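Local coordinates for protein Ral guanine nucleotide dissociation stimulator-like 2 (Mus musculus, PDB 4JGW) that probably acts as a guanine nucleotide exchange factor and, as a putative effector of Ras or Rap, associates in vitro with GTP-bound Rap1A and H-Ras, at residues 289-294 against 327-332; 263-268 against 320-325; 51-56 against 411-416. All blocks are in the same frame, centred on the assembly; numbering follows the deposited sequence.

How the contacts relate
Contacts 1 and 2 lie side by side in the helical catalytic (CDC25-homology) domain, their centres about 10 Å apart. Their segments interleave along the chain in the order 263-268, 289-294, 320-325, 327-332, and helices 320-323 and 326-330 are consecutive. A probable hydrogen bond of 2.8 Å from W329 NE1 of contact 1 to I322 O of contact 2 ties the pair together. Contact 3 stands apart, on the opposite side of the chain's centre, its centre about 56 and 52 Å from those of contacts 1 and 2. Its segments, 51-56 and 411-416, precede and follow all the others, so it joins the N-terminal RasGEF motif to the catalytic domain across 355 residues of chain.

Contact 1 (289-294 against 327-332); sequences RLLEKW and AAWGET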
loop_
_atom_site.group_PDB
_atom_site.type_symbol
_atom_site.label_atom_id
_atom_site.label_comp_id
_atom_site.label_asym_id
_atom_site.label_seq_id
_atom_site.Cartn_x
_atom_site.Cartn_y
_atom_site.Cartn_z
ATOM N N ARG A 289 -31.327 -11.311 13.049
ATOM C CA ARG A 289 -30.282 -12.083 13.722
ATOM C C ARG A 289 -29.005 -12.150 12.884
ATOM O O ARG A 289 -27.898 -12.147 13.426
ATOM C CB ARG A 289 -30.784 -13.491 14.070
ATOM C CG ARG A 289 -31.969 -13.507 15.039
ATOM C CD ARG A 289 -31.595 -12.910 16.394
ATOM N NE ARG A 289 -32.678 -12.112 16.974
ATOM C CZ ARG A 289 -32.609 -11.483 18.149
ATOM N NH1 ARG A 289 -31.507 -11.547 18.887
ATOM N NH2 ARG A 289 -33.647 -10.784 18.589
ATOM N N LEU A 290 -29.175 -12.200 11.564
ATOM C CA LEU A 290 -28.058 -12.144 10.627
ATOM C C LEU A 290 -27.421 -10.753 10.601
ATOM O O LEU A 290 -26.197 -10.633 10.579
ATOM C CB LEU A 290 -28.506 -12.569 9.227
ATOM C CG LEU A 290 -28.766 -14.069 9.036
ATOM C CD1 LEU A 290 -29.792 -14.308 7.942
ATOM C CD2 LEU A 290 -27.479 -14.827 8.744
ATOM N N LEU A 291 -28.255 -9.714 10.614
ATOM C CA LEU A 291 -27.773 -8.333 10.704
ATOM C C LEU A 291 -26.974 -8.120 11.988
ATOM O O LEU A 291 -25.861 -7.593 11.952
ATOM C CB LEU A 291 -28.935 -7.335 10.638
ATOM C CG LEU A 291 -29.689 -7.138 9.319
ATOM C CD1 LEU A 291 -30.976 -6.361 9.565
ATOM C CD2 LEU A 291 -28.832 -6.434 8.276
ATOM N N GLU A 292 -27.551 -8.548 13.112
ATOM C CA GLU A 292 -26.905 -8.479 14.426
ATOM C C GLU A 292 -25.577 -9.237 14.445
ATOM O O GLU A 292 -24.603 -8.777 15.041
ATOM C CB GLU A 292 -27.839 -9.027 15.512
ATOM C CG GLU A 292 -29.017 -8.110 15.857
ATOM C CD GLU A 292 -30.203 -8.849 16.475
ATOM O OE1 GLU A 292 -30.057 -10.029 16.866
ATOM O OE2 GLU A 292 -31.291 -8.241 16.572
ATOM N N LYS A 293 -25.549 -10.393 13.782
ATOM C CA LYS A 293 -24.346 -11.215 13.698
ATOM C C LYS A 293 -23.201 -10.501 12.976
ATOM O O LYS A 293 -22.072 -10.474 13.471
ATOM C CB LYS A 293 -24.651 -12.553 13.015
ATOM C CG LYS A 293 -23.487 -13.541 13.010
ATOM C CD LYS A 293 -23.152 -14.001 14.420
ATOM C CE LYS A 293 -22.033 -15.013 14.413
ATOM N NZ LYS A 293 -22.108 -15.896 15.607
ATOM N N TRP A 294 -23.503 -9.930 11.810
ATOM C CA TRP A 294 -22.509 -9.215 11.012
ATOM C C TRP A 294 -22.038 -7.924 11.675
ATOM O O TRP A 294 -20.865 -7.560 11.558
ATOM C CB TRP A 294 -23.034 -8.934 9.603
ATOM C CG TRP A 294 -22.994 -10.132 8.702
ATOM C CD1 TRP A 294 -24.062 -10.819 8.206
ATOM C CD2 TRP A 294 -21.823 -10.788 8.195
ATOM N NE1 TRP A 294 -23.633 -11.861 7.423
ATOM C CE2 TRP A 294 -22.263 -11.865 7.395
ATOM C CE3 TRP A 294 -20.445 -10.574 8.342
ATOM C CZ2 TRP A 294 -21.377 -12.725 6.737
ATOM C CZ3 TRP A 294 -19.563 -11.429 7.688
ATOM C CH2 TRP A 294 -20.036 -12.492 6.896
ATOM N N ALA A 327 -38.046 -3.823 7.720
ATOM C CA ALA A 327 -38.672 -4.795 8.611
ATOM C C ALA A 327 -37.597 -5.535 9.404
ATOM O O ALA A 327 -37.712 -5.690 10.621
ATOM C CB ALA A 327 -39.539 -5.771 7.826
ATOM N N ALA A 328 -36.552 -5.970 8.702
ATOM C CA ALA A 328 -35.410 -6.639 9.321
ATOM C C ALA A 328 -34.678 -5.715 10.295
ATOM O O ALA A 328 -34.401 -6.105 11.430
ATOM C CB ALA A 328 -34.459 -7.160 8.256
ATOM N N TRP A 329 -34.382 -4.491 9.852
ATOM C CA TRP A 329 -33.763 -3.480 10.714
ATOM C C TRP A 329 -34.650 -3.154 11.917
ATOM O O TRP A 329 -34.150 -2.924 13.022
ATOM C CB TRP A 329 -33.449 -2.202 9.928
ATOM C CG TRP A 329 -32.213 -2.288 9.070
ATOM C CD1 TRP A 329 -32.161 -2.275 7.705
ATOM C CD2 TRP A 329 -30.855 -2.394 9.520
ATOM N NE1 TRP A 329 -30.859 -2.366 7.278
ATOM C CE2 TRP A 329 -30.036 -2.442 8.370
ATOM C CE3 TRP A 329 -30.251 -2.454 10.784
ATOM C CZ2 TRP A 329 -28.643 -2.548 8.444
ATOM C CZ3 TRP A 329 -28.863 -2.559 10.857
ATOM C CH2 TRP A 329 -28.078 -2.604 9.692
ATOM N N GLY A 330 -35.965 -3.151 11.691
ATOM C CA GLY A 330 -36.948 -2.916 12.747
ATOM C C GLY A 330 -36.969 -3.981 13.831
ATOM O O GLY A 330 -37.442 -3.727 14.939
ATOM N N GLU A 331 -36.459 -5.170 13.510
ATOM C CA GLU A 331 -36.374 -6.275 14.471
ATOM C C GLU A 331 -35.004 -6.366 15.156
ATOM O O GLU A 331 -34.804 -7.185 16.056
ATOM C CB GLU A 331 -36.719 -7.613 13.798
ATOM C CG GLU A 331 -38.170 -7.749 13.330
ATOM C CD GLU A 331 -39.180 -7.669 14.466
ATOM O OE1 GLU A 331 -38.893 -8.171 15.576
ATOM O OE2 GLU A 331 -40.270 -7.101 14.244
ATOM N N THR A 332 -34.072 -5.521 14.724
ATOM C CA THR A 332 -32.723 -5.474 15.289
ATOM C C THR A 332 -32.735 -4.801 16.665
ATOM O O THR A 332 -33.340 -3.740 16.835
ATOM C CB THR A 332 -31.746 -4.747 14.330
ATOM O OG1 THR A 332 -31.708 -5.440 13.075
ATOM C CG2 THR A 332 -30.334 -4.681 14.908
#
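L291 buries the most surface here, and both of its methyls work against the indole of W329. CD1 of L291 lies over the ring face, 4.2 Å from the centroid of the W329 six-membered ring and 17° off its normal, which meets the definition of a CH-pi contact. The second methyl, L291 CD2, is 3.9 Å from W329 CZ2, and the two side chains cross at about a right angle. L291 CD1 has two further neighbours: A328 CB at 3.8 Å and T332 OG1 at 3.7 Å. In the largely helical CDC25-homology domain, these contacts pack the short helix 326-330 against helix 284-303, while F340 of helix 334-344 meets the W329 ring.

T332 follows the short helix and folds back on it. Its chi1 of -60° sets OG1 beside the backbone N, where it donates to A328 O at 3.2 Å; E331 N reaches the same oxygen from the opposite face of the carbonyl plane. T332 CG2, anti to the backbone N, meets E292 CG at 3.8 Å. The E292 chain, extended beyond CG, slides past T332 in the opposite direction; its OE2 comes 3.4 Å from T332 CA and accepts a hydrogen bond from T333 N. The other oxygen, E292 OE1, is 2.9 Å from R289 NH1 but well out of the guanidinium plane, so the salt bridge rests on charge alone.

Contact 2 (263-268 against 320-325); sequences SVLGAT and SPIHRL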
loop_
_atom_site.group_PDB
_atom_site.type_symbol
_atom_site.label_atom_id
_atom_site.label_comp_id
_atom_site.label_asym_id
_atom_site.label_seq_id
_atom_site.Cartn_x
_atom_site.Cartn_y
_atom_site.Cartn_z
ATOM N N SER A 263 -25.643 -13.171 2.696
ATOM C CA SER A 263 -26.175 -13.888 3.860
ATOM C C SER A 263 -27.395 -13.205 4.469
ATOM O O SER A 263 -28.352 -13.878 4.858
ATOM C CB SER A 263 -25.095 -14.100 4.923
ATOM O OG SER A 263 -24.865 -12.928 5.675
ATOM N N VAL A 264 -27.351 -11.876 4.550
ATOM C CA VAL A 264 -28.482 -11.085 5.036
ATOM C C VAL A 264 -29.708 -11.301 4.141
ATOM O O VAL A 264 -30.830 -11.425 4.635
ATOM C CB VAL A 264 -28.124 -9.576 5.158
ATOM C CG1 VAL A 264 -29.373 -8.718 5.308
ATOM C CG2 VAL A 264 -27.188 -9.347 6.338
ATOM N N LEU A 265 -29.481 -11.370 2.831
ATOM C CA LEU A 265 -30.555 -11.647 1.880
ATOM C C LEU A 265 -30.884 -13.140 1.796
ATOM O O LEU A 265 -31.870 -13.526 1.166
ATOM C CB LEU A 265 -30.215 -11.089 0.493
ATOM C CG LEU A 265 -30.164 -9.564 0.347
ATOM C CD1 LEU A 265 -29.603 -9.182 -1.012
ATOM C CD2 LEU A 265 -31.533 -8.923 0.564
ATOM N N GLY A 266 -30.056 -13.965 2.438
ATOM C CA GLY A 266 -30.230 -15.418 2.453
ATOM C C GLY A 266 -30.184 -16.035 1.068
ATOM O O GLY A 266 -30.830 -17.052 0.809
ATOM N N ALA A 267 -29.409 -15.412 0.184
ATOM C CA ALA A 267 -29.367 -15.788 -1.223
ATOM C C ALA A 267 -28.018 -16.365 -1.641
ATOM O O ALA A 267 -26.978 -16.018 -1.077
ATOM C CB ALA A 267 -29.733 -14.595 -2.095
ATOM N N THR A 268 -28.050 -17.243 -2.638
ATOM C CA THR A 268 -26.844 -17.849 -3.189
ATOM C C THR A 268 -26.802 -17.623 -4.698
ATOM O O THR A 268 -27.735 -17.991 -5.418
ATOM C CB THR A 268 -26.778 -19.357 -2.865
ATOM O OG1 THR A 268 -26.885 -19.546 -1.448
ATOM C CG2 THR A 268 -25.471 -19.964 -3.355
ATOM N N SER A 320 -27.566 -0.066 -0.575
ATOM C CA SER A 320 -28.984 0.076 -0.941
ATOM C C SER A 320 -29.846 -1.175 -0.696
ATOM O O SER A 320 -30.874 -1.074 -0.024
ATOM C CB SER A 320 -29.141 0.571 -2.386
ATOM O OG SER A 320 -28.809 1.945 -2.500
ATOM N N PRO A 321 -29.433 -2.352 -1.219
ATOM C CA PRO A 321 -30.268 -3.547 -1.020
ATOM C C PRO A 321 -30.351 -4.062 0.428
ATOM O O PRO A 321 -31.191 -4.914 0.724
ATOM C CB PRO A 321 -29.607 -4.595 -1.926
ATOM C CG PRO A 321 -28.209 -4.133 -2.091
ATOM C CD PRO A 321 -28.264 -2.641 -2.074
ATOM N N ILE A 322 -29.494 -3.554 1.312
ATOM C CA ILE A 322 -29.525 -3.942 2.727
ATOM C C ILE A 322 -30.157 -2.851 3.594
ATOM O O ILE A 322 -30.853 -3.148 4.569
ATOM C CB ILE A 322 -28.114 -4.339 3.256
ATOM C CG1 ILE A 322 -27.492 -5.450 2.392
ATOM C CG2 ILE A 322 -28.164 -4.747 4.734
ATOM C CD1 ILE A 322 -28.348 -6.707 2.222
ATOM N N HIS A 323 -29.912 -1.594 3.228
ATOM C CA HIS A 323 -30.535 -0.442 3.885
ATOM C C HIS A 323 -32.060 -0.492 3.742
ATOM O O HIS A 323 -32.784 -0.149 4.678
ATOM C CB HIS A 323 -29.981 0.865 3.303
ATOM C CG HIS A 323 -30.424 2.095 4.033
ATOM N ND1 HIS A 323 -29.871 2.488 5.234
ATOM C CD2 HIS A 323 -31.360 3.025 3.727
ATOM C CE1 HIS A 323 -30.453 3.603 5.639
ATOM N NE2 HIS A 323 -31.360 3.949 4.744
ATOM N N ARG A 324 -32.523 -0.933 2.570
ATOM C CA ARG A 324 -33.949 -1.090 2.243
ATOM C C ARG A 324 -34.760 -1.915 3.240
ATOM O O ARG A 324 -35.960 -1.688 3.410
ATOM C CB ARG A 324 -34.097 -1.769 0.880
ATOM C CG ARG A 324 -34.148 -0.840 -0.311
ATOM C CD ARG A 324 -34.743 -1.556 -1.517
ATOM N NE ARG A 324 -36.205 -1.585 -1.464
ATOM C CZ ARG A 324 -36.938 -2.624 -1.065
ATOM N NH1 ARG A 324 -36.361 -3.756 -0.676
ATOM N NH2 ARG A 324 -38.260 -2.530 -1.060
ATOM N N LEU A 325 -34.104 -2.886 3.873
ATOM C CA LEU A 325 -34.789 -3.909 4.661
ATOM C C LEU A 325 -35.260 -3.391 6.022
ATOM O O LEU A 325 -34.738 -3.783 7.066
ATOM C CB LEU A 325 -33.897 -5.148 4.810
ATOM C CG LEU A 325 -33.278 -5.710 3.523
ATOM C CD1 LEU A 325 -32.148 -6.676 3.844
ATOM C CD2 LEU A 325 -34.321 -6.370 2.620
#
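V264 and L265 meet I322 and L325 where helix 244-264 ends in a Schellman motif: G266, with positive phi, is the C-prime residue, A267 N pairs with S262 O, and G266 N makes a weak bond to S263 O. The chain then enters strand 267-269 of a small two-stranded antiparallel sheet. V264, on the last turn of the helix, has its CB directed toward 320-325, and that CB already lies 4.1 Å from I322 CD1. Beyond CB the branches part. With chi1 at 165°, CG1 is anti to the backbone N and lies 3.7 Å from L325 CD1 and 3.8 Å from I322 CD1. The V264 side chain also packs on L291 and W294 of helix 284-303.

L265 comes in beside V264. Its CG is 3.9 Å from I322 CD1, so this one isoleucine methyl touches both V264 and L265. L265 and L325 cross at about a right angle. Helix 459-469 covers L265 and P321 through S462 and S466. At the tip of L265, CD2 lies 4.0 Å from both L325 CD1 and the carbonyl oxygen P321 O.

Contact 3 (51-56 against 411-416); sequences LRAGTL and NGYINF
G54 and I414 form the hydrogen-bonded pair of a short antiparallel bridge, which makes strand 414-415 the outermost of four strands, beside strand 46-54. A53 and N415 make the adjoining non-hydrogen-bonded pair. Strand 46-54 belongs to the N-terminal RasGEF motif, and its partner to the catalytic domain. Of the backbone bonds, I414 N to G54 O is the shortest at 2.9 Å. The return bond from G54 N to I414 O is weak at 3.4 Å, as is F416 N to R52 O at 3.1 Å. A CA-H...O contact of 3.2 Å from A53 CA to I414 O supplements them.

The buried side gathers I414, F416 and L51. I414 CD1 meets L56 CD1 at 3.8 Å, and F86 and L59 close in on the same isoleucine. F416 puts CB 4.0 Å from L51 CD2; its CG is anti to the backbone N (chi1 -156°), and its ring leads away from 51-56 to meet F75, A78 and L79 of helix 75-82. R52 and A53 both face T25, a classic beta bulge in the inner strand.

Toward the solvent side R52 is exposed, and Y413 and T55 are partly exposed. Here the Y413 ring packs over G54 and T55. G54 CA lies over one face in a CH-pi contact, 4.0 Å from the Y413 ring centroid and 26° off the normal. T55, the N-cap of helix 56-63 through its OG1 and A58 N, lays its backbone N over the same face. N411 OD1 accepts a hydrogen bond from Y413 N at 3.2 Å, an Asx turn, and N411 ND2 lies over the centre of the opposite ring face.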
loop_
_atom_site.group_PDB
_atom_site.type_symbol
_atom_site.label_atom_id
_atom_site.label_comp_id
_atom_site.label_asym_id
_atom_site.label_seq_id
_atom_site.Cartn_x
_atom_site.Cartn_y
_atom_site.Cartn_z
ATOM N N LEU A 51 17.456 17.417 -4.191
ATOM C CA LEU A 51 17.020 17.526 -5.583
ATOM C C LEU A 51 15.514 17.774 -5.648
ATOM O O LEU A 51 14.730 17.055 -5.027
ATOM C CB LEU A 51 17.414 16.278 -6.388
ATOM C CG LEU A 51 17.264 16.335 -7.918
ATOM C CD1 LEU A 51 18.265 15.425 -8.620
ATOM C CD2 LEU A 51 15.842 16.018 -8.370
ATOM N N ARG A 52 15.131 18.801 -6.401
ATOM C CA ARG A 52 13.731 19.192 -6.558
ATOM C C ARG A 52 13.155 18.703 -7.883
ATOM O O ARG A 52 12.023 18.221 -7.939
ATOM C CB ARG A 52 13.595 20.714 -6.464
ATOM C CG ARG A 52 13.684 21.265 -5.052
ATOM C CD ARG A 52 12.329 21.234 -4.366
ATOM N NE ARG A 52 12.221 22.248 -3.323
ATOM C CZ ARG A 52 11.901 23.520 -3.542
ATOM N NH1 ARG A 52 11.654 23.950 -4.774
ATOM N NH2 ARG A 52 11.832 24.368 -2.525
ATOM N N ALA A 53 13.942 18.852 -8.945
ATOM C CA ALA A 53 13.558 18.429 -10.286
ATOM C C ALA A 53 14.803 18.208 -11.127
ATOM O O ALA A 53 15.834 18.841 -10.900
ATOM C CB ALA A 53 12.658 19.468 -10.939
ATOM N N GLY A 54 14.704 17.307 -12.098
ATOM C CA GLY A 54 15.819 17.030 -12.991
ATOM C C GLY A 54 15.515 15.953 -14.005
ATOM O O GLY A 54 14.500 15.260 -13.902
ATOM N N THR A 55 16.400 15.816 -14.990
ATOM C CA THR A 55 16.281 14.768 -15.998
ATOM C C THR A 55 16.529 13.406 -15.364
ATOM O O THR A 55 17.136 13.312 -14.291
ATOM C CB THR A 55 17.277 14.964 -17.167
ATOM O OG1 THR A 55 18.619 14.871 -16.677
ATOM C CG2 THR A 55 17.072 16.317 -17.846
ATOM N N LEU A 56 16.065 12.355 -16.035
ATOM C CA LEU A 56 16.261 10.986 -15.575
ATOM C C LEU A 56 17.748 10.672 -15.381
ATOM O O LEU A 56 18.125 9.956 -14.448
ATOM C CB LEU A 56 15.612 10.006 -16.557
ATOM C CG LEU A 56 15.246 8.596 -16.083
ATOM C CD1 LEU A 56 14.434 8.604 -14.789
ATOM C CD2 LEU A 56 14.489 7.865 -17.184
ATOM N N ASN A 411 10.042 22.454 -18.606
ATOM C CA ASN A 411 11.367 22.207 -19.184
ATOM C C ASN A 411 11.699 20.729 -19.435
ATOM O O ASN A 411 12.761 20.409 -19.975
ATOM C CB ASN A 411 12.460 22.867 -18.328
ATOM C CG ASN A 411 12.457 22.384 -16.877
ATOM O OD1 ASN A 411 11.632 21.558 -16.473
ATOM N ND2 ASN A 411 13.391 22.905 -16.087
ATOM N N GLY A 412 10.788 19.838 -19.047
ATOM C CA GLY A 412 10.978 18.398 -19.228
ATOM C C GLY A 412 11.570 17.692 -18.019
ATOM O O GLY A 412 11.748 16.472 -18.038
ATOM N N TYR A 413 11.882 18.458 -16.973
ATOM C CA TYR A 413 12.410 17.910 -15.721
ATOM C C TYR A 413 11.333 17.111 -15.007
ATOM O O TYR A 413 10.182 17.546 -14.930
ATOM C CB TYR A 413 12.878 19.033 -14.789
ATOM C CG TYR A 413 14.224 19.662 -15.108
ATOM C CD1 TYR A 413 14.885 20.434 -14.153
ATOM C CD2 TYR A 413 14.837 19.489 -16.353
ATOM C CE1 TYR A 413 16.112 21.024 -14.425
ATOM C CE2 TYR A 413 16.070 20.074 -16.635
ATOM C CZ TYR A 413 16.698 20.841 -15.666
ATOM O OH TYR A 413 17.915 21.423 -15.933
ATOM N N ILE A 414 11.707 15.947 -14.485
ATOM C CA ILE A 414 10.815 15.171 -13.629
ATOM C C ILE A 414 10.587 15.935 -12.322
ATOM O O ILE A 414 11.542 16.288 -11.627
ATOM C CB ILE A 414 11.378 13.749 -13.362
ATOM C CG1 ILE A 414 11.334 12.918 -14.651
ATOM C CG2 ILE A 414 10.602 13.045 -12.239
ATOM C CD1 ILE A 414 12.320 11.766 -14.687
ATOM N N ASN A 415 9.322 16.213 -12.016
ATOM C CA ASN A 415 8.955 16.890 -10.775
ATOM C C ASN A 415 9.083 15.932 -9.590
ATOM O O ASN A 415 8.137 15.218 -9.253
ATOM C CB ASN A 415 7.534 17.467 -10.877
ATOM C CG ASN A 415 7.050 18.095 -9.573
ATOM O OD1 ASN A 415 7.842 18.566 -8.759
ATOM N ND2 ASN A 415 5.736 18.101 -9.378
ATOM N N PHE A 416 10.257 15.924 -8.962
ATOM C CA PHE A 416 10.539 14.960 -7.901
ATOM C C PHE A 416 9.785 15.236 -6.602
ATOM O O PHE A 416 9.568 14.321 -5.810
ATOM C CB PHE A 416 12.043 14.816 -7.646
ATOM C CG PHE A 416 12.424 13.500 -7.021
ATOM C CD1 PHE A 416 12.587 12.365 -7.808
ATOM C CD2 PHE A 416 12.606 13.393 -5.643
ATOM C CE1 PHE A 416 12.933 11.141 -7.236
ATOM C CE2 PHE A 416 12.947 12.177 -5.061
ATOM C CZ PHE A 416 13.115 11.047 -5.859
#